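Local structure of benzoylformate Decarboxylase (4K9Q) at residues T291-P299 with V307-F318; I367-S375 with F392-D403. The protein probably catalyses the thiamine diphosphate- and magnesium-dependent decarboxylation of benzoylformate, as a member of the thiamine diphosphate enzyme family. All coordinates share one frame; numbering follows the deposited sequence.

Contact 1: T291-P299 with V307-F318; sequences TLLQVSDDP and VGDSLVSDSKLF
Val295 and Phe318 form the tightly packed part of this contact. The methyl CG2 of Val295 stands over the middle of the Phe318 ring, 3.6 Å from its centroid and 2° off the ring normal, a nearly ideal CH-pi contact. Phe318 carries CG anti to its backbone N (chi1 174°), which lays the ring back from the first turn of its helix over the valine. CD1 of Leu311 closes on the same methyl at 3.9 Å, while CG1 of Val295 rests against CB of Phe318 and the carbonyl O of Ser313. Replacing Phe318 by an alanine would probably open a gap above Val295 and leave its CG2 methyl without the ring face it rests on. Beneath this cluster runs the backbone ladder of two parallel strands, 291-296 and 309-312, joined through helix 299-303 as a beta-alpha-beta unit of the central, Rossmann-like domain. Leu311 N donates to Gln294 O at 2.9 Å, whereas Ser296 N to Leu311 O is weak at 3.3 Å. On the face with Gln294 and Ser296, Val312 meets the ring of Pro299 at about a right angle, CG1 to CG 3.9 Å. Packing is also close at Gly308: a CB there would clash with CD2 of Leu292 and be jammed against the carbonyl O of Val307, so the backbone angles alone call for glycine. Toward the ends of the ladder water joins the direct bonds. One molecule donates to Leu292 O and to Asp309 OD2, a carboxylate also held by Arg193 and by Thr175 of the second subunit. At the far end, beyond the bond from Ser313 N to Ser296 O, another water accepts from Ser315 N and donates to Asp297 OD2 at 2.8 Å; Lys89 forms a salt bridge with Asp297 OD1.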
loop_
_atom_site.group_PDB
_atom_site.type_symbol
_atom_site.label_atom_id
_atom_site.label_comp_id
_atom_site.label_asym_id
_atom_site.label_seq_id
_atom_site.Cartn_x
_atom_site.Cartn_y
_atom_site.Cartn_z
ATOM N N THR A 291 37.846 2.142 -9.917
ATOM C CA THR A 291 36.868 1.372 -9.151
ATOM C C THR A 291 36.418 2.277 -8.014
ATOM O O THR A 291 37.055 3.299 -7.744
ATOM C CB THR A 291 37.440 0.063 -8.584
ATOM O OG1 THR A 291 38.452 0.354 -7.613
ATOM C CG2 THR A 291 38.029 -0.796 -9.710
ATOM N N LEU A 292 35.324 1.912 -7.358
ATOM C CA LEU A 292 34.726 2.781 -6.347
ATOM C C LEU A 292 34.399 2.046 -5.049
ATOM O O LEU A 292 33.953 0.892 -5.070
ATOM C CB LEU A 292 33.464 3.444 -6.920
ATOM C CG LEU A 292 32.656 4.402 -6.035
ATOM C CD1 LEU A 292 32.004 5.521 -6.872
ATOM C CD2 LEU A 292 31.604 3.627 -5.259
ATOM N N LEU A 293 34.618 2.733 -3.925
ATOM C CA LEU A 293 34.156 2.262 -2.621
ATOM C C LEU A 293 33.086 3.231 -2.132
ATOM O O LEU A 293 33.195 4.439 -2.369
ATOM C CB LEU A 293 35.303 2.238 -1.608
ATOM C CG LEU A 293 36.541 1.442 -2.021
ATOM C CD1 LEU A 293 37.634 1.579 -0.980
ATOM C CD2 LEU A 293 36.175 -0.009 -2.228
ATOM N N GLN A 294 32.066 2.704 -1.452
ATOM C CA GLN A 294 30.989 3.529 -0.889
ATOM C C GLN A 294 30.718 3.175 0.576
ATOM O O GLN A 294 30.618 2.002 0.916
ATOM C CB GLN A 294 29.685 3.326 -1.677
ATOM C CG GLN A 294 28.538 4.217 -1.173
ATOM C CD GLN A 294 27.191 3.879 -1.789
ATOM O OE1 GLN A 294 27.035 2.851 -2.445
ATOM N NE2 GLN A 294 26.211 4.761 -1.591
ATOM N N VAL A 295 30.587 4.190 1.429
ATOM C CA VAL A 295 30.094 4.015 2.801
ATOM C C VAL A 295 28.860 4.896 2.950
ATOM O O VAL A 295 28.911 6.083 2.613
ATOM C CB VAL A 295 31.143 4.480 3.840
ATOM C CG1 VAL A 295 30.548 4.517 5.257
ATOM C CG2 VAL A 295 32.383 3.594 3.790
ATOM N N SER A 296 27.751 4.317 3.403
ATOM C CA SER A 296 26.550 5.092 3.711
ATOM C C SER A 296 25.955 4.528 4.987
ATOM O O SER A 296 26.127 3.341 5.272
ATOM C CB SER A 296 25.528 5.004 2.572
ATOM O OG SER A 296 24.306 5.641 2.928
ATOM N N ASP A 297 25.247 5.353 5.752
ATOM C CA ASP A 297 24.594 4.841 6.950
ATOM C C ASP A 297 23.207 4.254 6.643
ATOM O O ASP A 297 22.529 3.744 7.526
ATOM C CB ASP A 297 24.544 5.902 8.059
ATOM C CG ASP A 297 23.675 7.095 7.699
ATOM O OD1 ASP A 297 22.634 6.901 7.025
ATOM O OD2 ASP A 297 24.032 8.226 8.110
ATOM N N ASP A 298 22.819 4.310 5.371
ATOM C CA ASP A 298 21.484 3.916 4.926
ATOM C C ASP A 298 21.563 2.751 3.934
ATOM O O ASP A 298 22.012 2.933 2.804
ATOM C CB ASP A 298 20.841 5.129 4.241
ATOM C CG ASP A 298 19.412 4.882 3.795
ATOM O OD1 ASP A 298 18.898 3.753 3.950
ATOM O OD2 ASP A 298 18.797 5.845 3.276
ATOM N N PRO A 299 21.131 1.551 4.350
ATOM C CA PRO A 299 21.181 0.401 3.436
ATOM C C PRO A 299 20.422 0.658 2.121
ATOM O O PRO A 299 20.729 0.043 1.101
ATOM C CB PRO A 299 20.515 -0.722 4.244
ATOM C CG PRO A 299 20.702 -0.323 5.678
ATOM C CD PRO A 299 20.559 1.191 5.664
ATOM N N VAL A 307 27.325 1.879 -9.005
ATOM C CA VAL A 307 28.603 1.199 -9.164
ATOM C C VAL A 307 29.251 1.016 -7.798
ATOM O O VAL A 307 28.935 1.750 -6.853
ATOM C CB VAL A 307 29.558 2.039 -10.056
ATOM C CG1 VAL A 307 30.029 3.295 -9.318
ATOM C CG2 VAL A 307 30.747 1.212 -10.523
ATOM N N GLY A 308 30.141 0.028 -7.686
ATOM C CA GLY A 308 31.074 -0.001 -6.572
ATOM C C GLY A 308 30.916 -1.102 -5.543
ATOM O O GLY A 308 29.968 -1.899 -5.586
ATOM N N ASP A 309 31.878 -1.152 -4.626
ATOM C CA ASP A 309 31.792 -2.016 -3.450
ATOM C C ASP A 309 31.422 -1.149 -2.252
ATOM O O ASP A 309 32.074 -0.135 -1.976
ATOM C CB ASP A 309 33.128 -2.718 -3.204
ATOM C CG ASP A 309 33.601 -3.506 -4.415
ATOM O OD1 ASP A 309 32.841 -4.364 -4.906
ATOM O OD2 ASP A 309 34.726 -3.249 -4.894
ATOM N N SER A 310 30.371 -1.541 -1.544
ATOM C CA SER A 310 29.847 -0.717 -0.465
ATOM C C SER A 310 29.849 -1.418 0.884
ATOM O O SER A 310 29.945 -2.645 0.972
ATOM C CB SER A 310 28.412 -0.290 -0.791
ATOM O OG SER A 310 27.571 -1.431 -0.902
ATOM N N LEU A 311 29.753 -0.616 1.938
ATOM C CA LEU A 311 29.405 -1.123 3.262
ATOM C C LEU A 311 28.465 -0.136 3.949
ATOM O O LEU A 311 28.463 1.062 3.629
ATOM C CB LEU A 311 30.661 -1.381 4.112
ATOM C CG LEU A 311 31.561 -0.209 4.512
ATOM C CD1 LEU A 311 31.002 0.525 5.725
ATOM C CD2 LEU A 311 32.964 -0.701 4.819
ATOM N N VAL A 312 27.651 -0.640 4.875
ATOM C CA VAL A 312 26.753 0.224 5.640
ATOM C C VAL A 312 27.390 0.564 6.980
ATOM O O VAL A 312 27.809 -0.333 7.729
ATOM C CB VAL A 312 25.370 -0.429 5.865
ATOM C CG1 VAL A 312 24.384 0.586 6.452
ATOM C CG2 VAL A 312 24.829 -1.002 4.567
ATOM N N SER A 313 27.468 1.856 7.281
ATOM C CA SER A 313 28.061 2.319 8.527
ATOM C C SER A 313 27.769 3.789 8.768
ATOM O O SER A 313 27.701 4.584 7.827
ATOM C CB SER A 313 29.583 2.137 8.494
ATOM O OG SER A 313 30.175 2.597 9.689
ATOM N N ASP A 314 27.624 4.143 10.038
ATOM C CA ASP A 314 27.722 5.534 10.453
ATOM C C ASP A 314 29.039 6.101 9.921
ATOM O O ASP A 314 30.080 5.441 9.984
ATOM C CB ASP A 314 27.710 5.623 11.980
ATOM C CG ASP A 314 27.768 7.046 12.481
ATOM O OD1 ASP A 314 26.692 7.677 12.589
ATOM O OD2 ASP A 314 28.882 7.533 12.783
ATOM N N SER A 315 29.007 7.318 9.388
ATOM C CA SER A 315 30.209 7.899 8.804
ATOM C C SER A 315 31.325 8.087 9.826
ATOM O O SER A 315 32.494 7.825 9.539
ATOM C CB SER A 315 29.891 9.250 8.158
ATOM O OG SER A 315 29.426 9.060 6.835
ATOM N N LYS A 316 30.966 8.562 11.011
ATOM C CA LYS A 316 31.970 8.808 12.038
ATOM C C LYS A 316 32.648 7.501 12.447
ATOM O O LYS A 316 33.882 7.421 12.506
ATOM C CB LYS A 316 31.360 9.509 13.255
ATOM C CG LYS A 316 32.414 10.083 14.188
ATOM C CD LYS A 316 31.806 10.885 15.315
ATOM C CE LYS A 316 32.907 11.461 16.195
ATOM N NZ LYS A 316 32.365 12.105 17.416
ATOM N N LEU A 317 31.844 6.480 12.717
ATOM C CA LEU A 317 32.385 5.190 13.125
ATOM C C LEU A 317 33.306 4.619 12.046
ATOM O O LEU A 317 34.376 4.092 12.357
ATOM C CB LEU A 317 31.265 4.214 13.456
ATOM C CG LEU A 317 30.463 4.652 14.681
ATOM C CD1 LEU A 317 29.432 3.610 15.049
ATOM C CD2 LEU A 317 31.391 4.904 15.849
ATOM N N PHE A 318 32.913 4.740 10.779
ATOM C CA PHE A 318 33.786 4.265 9.708
ATOM C C PHE A 318 35.096 5.041 9.628
ATOM O O PHE A 318 36.162 4.449 9.531
ATOM C CB PHE A 318 33.126 4.310 8.334
ATOM C CG PHE A 318 34.082 3.966 7.229
ATOM C CD1 PHE A 318 34.359 2.636 6.927
ATOM C CD2 PHE A 318 34.756 4.965 6.544
ATOM C CE1 PHE A 318 35.268 2.315 5.923
ATOM C CE2 PHE A 318 35.663 4.653 5.552
ATOM C CZ PHE A 318 35.918 3.328 5.240
HETATM O O HOH W 1 35.031 -1.406 -6.521
HETATM O O HOH W 2 28.472 1.076 -4.099
HETATM O O HOH W 3 26.486 8.564 9.335
#

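Contact 2: I367-S375 with F392-D403. With TPP (thiamine diphosphate), chain D.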
loop_
_atom_site.group_PDB
_atom_site.type_symbol
_atom_site.label_atom_id
_atom_site.label_comp_id
_atom_site.label_asym_id
_atom_site.label_seq_id
_atom_site.Cartn_x
_atom_site.Cartn_y
_atom_site.Cartn_z
ATOM N N ILE A 367 27.397 32.692 11.303
ATOM C CA ILE A 367 26.020 32.716 10.825
ATOM C C ILE A 367 25.600 31.290 10.490
ATOM O O ILE A 367 26.438 30.387 10.412
ATOM C CB ILE A 367 25.848 33.594 9.549
ATOM C CG1 ILE A 367 26.626 33.010 8.364
ATOM C CG2 ILE A 367 26.273 35.026 9.812
ATOM C CD1 ILE A 367 26.303 33.690 7.037
ATOM N N VAL A 368 24.298 31.084 10.342
ATOM C CA VAL A 368 23.784 29.874 9.709
ATOM C C VAL A 368 23.357 30.310 8.318
ATOM O O VAL A 368 22.750 31.367 8.167
ATOM C CB VAL A 368 22.593 29.300 10.485
ATOM C CG1 VAL A 368 21.940 28.166 9.698
ATOM C CG2 VAL A 368 23.047 28.801 11.864
ATOM N N LEU A 369 23.716 29.531 7.298
ATOM C CA LEU A 369 23.387 29.878 5.918
ATOM C C LEU A 369 22.461 28.814 5.345
ATOM O O LEU A 369 22.778 27.627 5.388
ATOM C CB LEU A 369 24.656 29.964 5.063
ATOM C CG LEU A 369 24.386 30.396 3.618
ATOM C CD1 LEU A 369 23.934 31.830 3.584
ATOM C CD2 LEU A 369 25.638 30.219 2.756
ATOM N N VAL A 370 21.319 29.246 4.820
ATOM C CA VAL A 370 20.338 28.350 4.203
ATOM C C VAL A 370 20.121 28.808 2.765
ATOM O O VAL A 370 20.185 30.001 2.484
ATOM C CB VAL A 370 19.013 28.422 4.977
ATOM C CG1 VAL A 370 17.947 27.536 4.328
ATOM C CG2 VAL A 370 19.237 28.002 6.436
ATOM N N GLU A 371 19.901 27.880 1.841
ATOM C CA GLU A 371 19.744 28.273 0.442
ATOM C C GLU A 371 18.635 27.505 -0.278
ATOM O O GLU A 371 18.523 26.283 -0.163
ATOM C CB GLU A 371 21.078 28.154 -0.312
ATOM C CG GLU A 371 20.988 28.248 -1.839
ATOM C CD GLU A 371 20.604 26.926 -2.495
ATOM O OE1 GLU A 371 19.704 26.941 -3.363
ATOM O OE2 GLU A 371 21.190 25.859 -2.154
ATOM N N GLU A 372 17.812 28.247 -1.007
ATOM C CA GLU A 372 16.827 27.681 -1.923
ATOM C C GLU A 372 16.628 28.703 -3.031
ATOM O O GLU A 372 15.590 29.356 -3.120
ATOM C CB GLU A 372 15.508 27.375 -1.208
ATOM C CG GLU A 372 14.527 26.536 -2.035
ATOM C CD GLU A 372 13.302 26.123 -1.244
ATOM O OE1 GLU A 372 13.420 25.283 -0.319
ATOM O OE2 GLU A 372 12.214 26.647 -1.536
ATOM N N CYS A 373 17.663 28.849 -3.849
ATOM C CA CYS A 373 17.665 29.772 -4.980
ATOM C C CYS A 373 18.435 29.034 -6.058
ATOM O O CYS A 373 19.643 29.228 -6.227
ATOM C CB CYS A 373 18.370 31.073 -4.600
ATOM S SG CYS A 373 18.149 32.368 -5.833
ATOM N N PRO A 374 17.744 28.142 -6.774
ATOM C CA PRO A 374 18.442 27.149 -7.594
ATOM C C PRO A 374 19.439 27.714 -8.611
ATOM O O PRO A 374 20.544 27.173 -8.722
ATOM C CB PRO A 374 17.291 26.412 -8.291
ATOM C CG PRO A 374 16.180 26.455 -7.268
ATOM C CD PRO A 374 16.302 27.852 -6.656
ATOM N N SER A 375 19.088 28.776 -9.327
ATOM C CA SER A 375 19.973 29.233 -10.401
ATOM C C SER A 375 21.323 29.773 -9.908
ATOM O O SER A 375 22.284 29.798 -10.677
ATOM C CB SER A 375 19.284 30.267 -11.307
ATOM O OG SER A 375 19.145 31.504 -10.650
ATOM N N PHE A 392 25.916 25.395 7.133
ATOM C CA PHE A 392 25.136 25.430 5.888
ATOM C C PHE A 392 24.086 24.330 5.825
ATOM O O PHE A 392 24.378 23.156 6.105
ATOM C CB PHE A 392 26.040 25.331 4.658
ATOM C CG PHE A 392 25.278 25.225 3.365
ATOM C CD1 PHE A 392 24.736 26.359 2.776
ATOM C CD2 PHE A 392 25.084 23.994 2.750
ATOM C CE1 PHE A 392 24.012 26.264 1.583
ATOM C CE2 PHE A 392 24.366 23.894 1.565
ATOM C CZ PHE A 392 23.834 25.034 0.981
ATOM N N TYR A 393 22.873 24.708 5.431
ATOM C CA TYR A 393 21.780 23.747 5.310
ATOM C C TYR A 393 20.933 24.023 4.077
ATOM O O TYR A 393 20.575 25.180 3.800
ATOM C CB TYR A 393 20.848 23.846 6.517
ATOM C CG TYR A 393 21.457 23.549 7.863
ATOM C CD1 TYR A 393 22.235 24.499 8.522
ATOM C CD2 TYR A 393 21.231 22.329 8.491
ATOM C CE1 TYR A 393 22.779 24.227 9.775
ATOM C CE2 TYR A 393 21.767 22.050 9.735
ATOM C CZ TYR A 393 22.541 23.003 10.368
ATOM O OH TYR A 393 23.081 22.740 11.608
ATOM N N THR A 394 20.574 22.962 3.363
ATOM C CA THR A 394 19.543 23.046 2.331
ATOM C C THR A 394 18.822 21.689 2.318
ATOM O O THR A 394 19.129 20.800 3.131
ATOM C CB THR A 394 20.127 23.431 0.944
ATOM O OG1 THR A 394 19.066 23.714 0.015
ATOM C CG2 THR A 394 21.014 22.324 0.389
ATOM N N PHE A 395 17.856 21.531 1.423
ATOM C CA PHE A 395 17.128 20.258 1.323
ATOM C C PHE A 395 17.924 19.135 0.638
ATOM O O PHE A 395 18.818 19.391 -0.176
ATOM C CB PHE A 395 15.739 20.464 0.680
ATOM C CG PHE A 395 15.750 21.227 -0.638
ATOM C CD1 PHE A 395 14.577 21.803 -1.114
ATOM C CD2 PHE A 395 16.895 21.328 -1.408
ATOM C CE1 PHE A 395 14.552 22.499 -2.318
ATOM C CE2 PHE A 395 16.892 22.029 -2.619
ATOM C CZ PHE A 395 15.713 22.612 -3.078
ATOM N N ALA A 396 17.624 17.892 1.002
ATOM C CA ALA A 396 18.222 16.743 0.324
ATOM C C ALA A 396 17.416 16.324 -0.901
ATOM O O ALA A 396 17.885 15.512 -1.707
ATOM C CB ALA A 396 18.355 15.557 1.291
ATOM N N SER A 397 16.222 16.900 -1.053
ATOM C CA SER A 397 15.196 16.354 -1.942
ATOM C C SER A 397 14.924 17.160 -3.215
ATOM O O SER A 397 14.323 16.641 -4.161
ATOM C CB SER A 397 13.885 16.278 -1.179
ATOM O OG SER A 397 13.418 17.605 -0.954
ATOM N N GLY A 398 15.307 18.431 -3.217
ATOM C CA GLY A 398 14.947 19.336 -4.299
ATOM C C GLY A 398 13.513 19.856 -4.272
ATOM O O GLY A 398 13.099 20.572 -5.188
ATOM N N GLY A 399 12.750 19.503 -3.236
ATOM C CA GLY A 399 11.374 19.956 -3.103
ATOM C C GLY A 399 11.239 21.377 -2.576
ATOM O O GLY A 399 11.437 21.642 -1.391
ATOM N N LEU A 400 10.895 22.305 -3.465
ATOM C CA LEU A 400 10.761 23.699 -3.078
ATOM C C LEU A 400 9.680 23.886 -2.017
ATOM O O LEU A 400 8.693 23.143 -1.974
ATOM C CB LEU A 400 10.461 24.562 -4.307
ATOM C CG LEU A 400 11.502 24.507 -5.420
ATOM C CD1 LEU A 400 11.089 25.447 -6.564
ATOM C CD2 LEU A 400 12.868 24.892 -4.867
ATOM N N GLY A 401 9.881 24.874 -1.150
ATOM C CA GLY A 401 8.971 25.132 -0.046
ATOM C C GLY A 401 9.517 24.634 1.286
ATOM O O GLY A 401 8.874 24.780 2.319
ATOM N N TRP A 402 10.707 24.043 1.267
ATOM C CA TRP A 402 11.264 23.508 2.504
ATOM C C TRP A 402 12.110 24.540 3.248
ATOM O O TRP A 402 12.005 24.672 4.467
ATOM C CB TRP A 402 12.098 22.252 2.231
ATOM C CG TRP A 402 12.603 21.611 3.489
ATOM C CD1 TRP A 402 11.913 20.762 4.313
ATOM C CD2 TRP A 402 13.897 21.777 4.075
ATOM N NE1 TRP A 402 12.705 20.386 5.370
ATOM C CE2 TRP A 402 13.929 20.995 5.248
ATOM C CE3 TRP A 402 15.035 22.515 3.724
ATOM C CZ2 TRP A 402 15.054 20.929 6.078
ATOM C CZ3 TRP A 402 16.160 22.441 4.549
ATOM C CH2 TRP A 402 16.154 21.654 5.710
ATOM N N ASP A 403 12.946 25.267 2.516
ATOM C CA ASP A 403 14.005 26.054 3.157
ATOM C C ASP A 403 13.520 27.283 3.913
ATOM O O ASP A 403 14.057 27.620 4.973
ATOM C CB ASP A 403 15.104 26.419 2.154
ATOM C CG ASP A 403 15.968 25.214 1.790
ATOM O OD1 ASP A 403 16.976 24.992 2.493
ATOM O OD2 ASP A 403 15.622 24.481 0.831
HETATM N "N1'" TPP D . 7.519 22.358 -7.234
HETATM C "C2'" TPP D . 8.178 21.863 -6.119
HETATM C CM2 TPP D . 7.432 21.628 -4.839
HETATM N "N3'" TPP D . 9.526 21.561 -6.169
HETATM C "C4'" TPP D . 10.228 21.759 -7.332
HETATM N "N4'" TPP D . 11.522 21.452 -7.378
HETATM C "C5'" TPP D . 9.582 22.291 -8.449
HETATM C "C6'" TPP D . 8.218 22.577 -8.411
HETATM C "C7'" TPP D . 10.352 22.506 -9.727
HETATM N N3 TPP D . 11.317 23.597 -9.739
HETATM C C2 TPP D . 12.687 23.439 -9.600
HETATM S S1 TPP D . 13.522 24.813 -9.688
HETATM C C5 TPP D . 12.168 25.666 -9.919
HETATM C C4 TPP D . 11.004 24.903 -9.943
HETATM C CM4 TPP D . 9.606 25.435 -10.139
HETATM C C6 TPP D . 12.339 27.146 -10.113
HETATM C C7 TPP D . 12.943 27.891 -8.934
HETATM O O7 TPP D . 12.765 29.255 -9.239
HETATM P PA TPP D . 13.343 30.414 -8.286
HETATM O O1A TPP D . 13.095 30.034 -6.854
HETATM O O2A TPP D . 12.706 31.725 -8.620
HETATM O O3A TPP D . 14.935 30.334 -8.493
HETATM P PB TPP D . 15.799 30.770 -9.777
HETATM O O1B TPP D . 16.027 29.526 -10.573
HETATM O O2B TPP D . 17.101 31.315 -9.234
HETATM O O3B TPP D . 15.065 31.772 -10.609
HETATM O O HOH W 4 19.940 23.648 -2.696
#
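Glu372 meets Gly401 and Asp403 in the C-terminal thiamine diphosphate-binding domain, where parallel strands 368-372 and 392-393, with helix 377-383 between them, form a beta-alpha-beta unit. Backbone bonding is brief: Tyr393 N donates to Leu369 O at 2.9 Å, and Glu371 N reaches Tyr393 O only weakly. Among side-chain bonds, Thr394 OG1 donates to Glu371 O at 2.6 Å, almost in line with the carbonyl. A chi1 of -169° swings CG of Glu372 away from its own amide, and the chain runs straight out to bring its carboxylate to the backbone of the loop: Gly401 N meets OE2 on the syn side at 3.0 Å, nearly straight at 178°, while Asp403 N approaches OE1 from above the carboxylate plane. OE1 of Glu372 also lies 2.6 Å from OD2 of Asp403, the two carboxylate planes 84° apart. Apolar packing is sparser, with Leu369 CD2 against Phe392 CD1 and Val368 CG1 against Tyr393 CD1. The Phe395 ring sits within its own segment, OD2 of Asp403 over one face and CA of Gly398 over the other. Both segments grip the cofactor: Ser375 OG donates a very short bond to O2B of the diphosphate, and N4' of the aminopyrimidine donates to Gly398 O at 2.8 Å. N3' accepts from Leu400 N, and Leu400 CD1 presses on the thiazolium ring, 3.4 Å from its C4.

In the fold
Each contact joins the outermost strand of its sheet within this chain to its parallel neighbour in a beta-alpha-beta unit, but the sheets belong to different domains, and the contact centres lie about 25 Å apart. Both are largely buried. The centre of contact 2 lies about 7 Å from that of the chain, the centre of contact 1 about 21 Å, where Ser310 of strand 309-312 makes backbone hydrogen bonds to the second subunit. Contact 1 keeps a longer strand ladder and an apolar cluster under a helix, away from the annotated sites. In contact 2 the pairing soon gives way to a loop held chiefly by one glutamate carboxylate and a threonine hydroxyl, and the segments that follow both strands bind the cofactor.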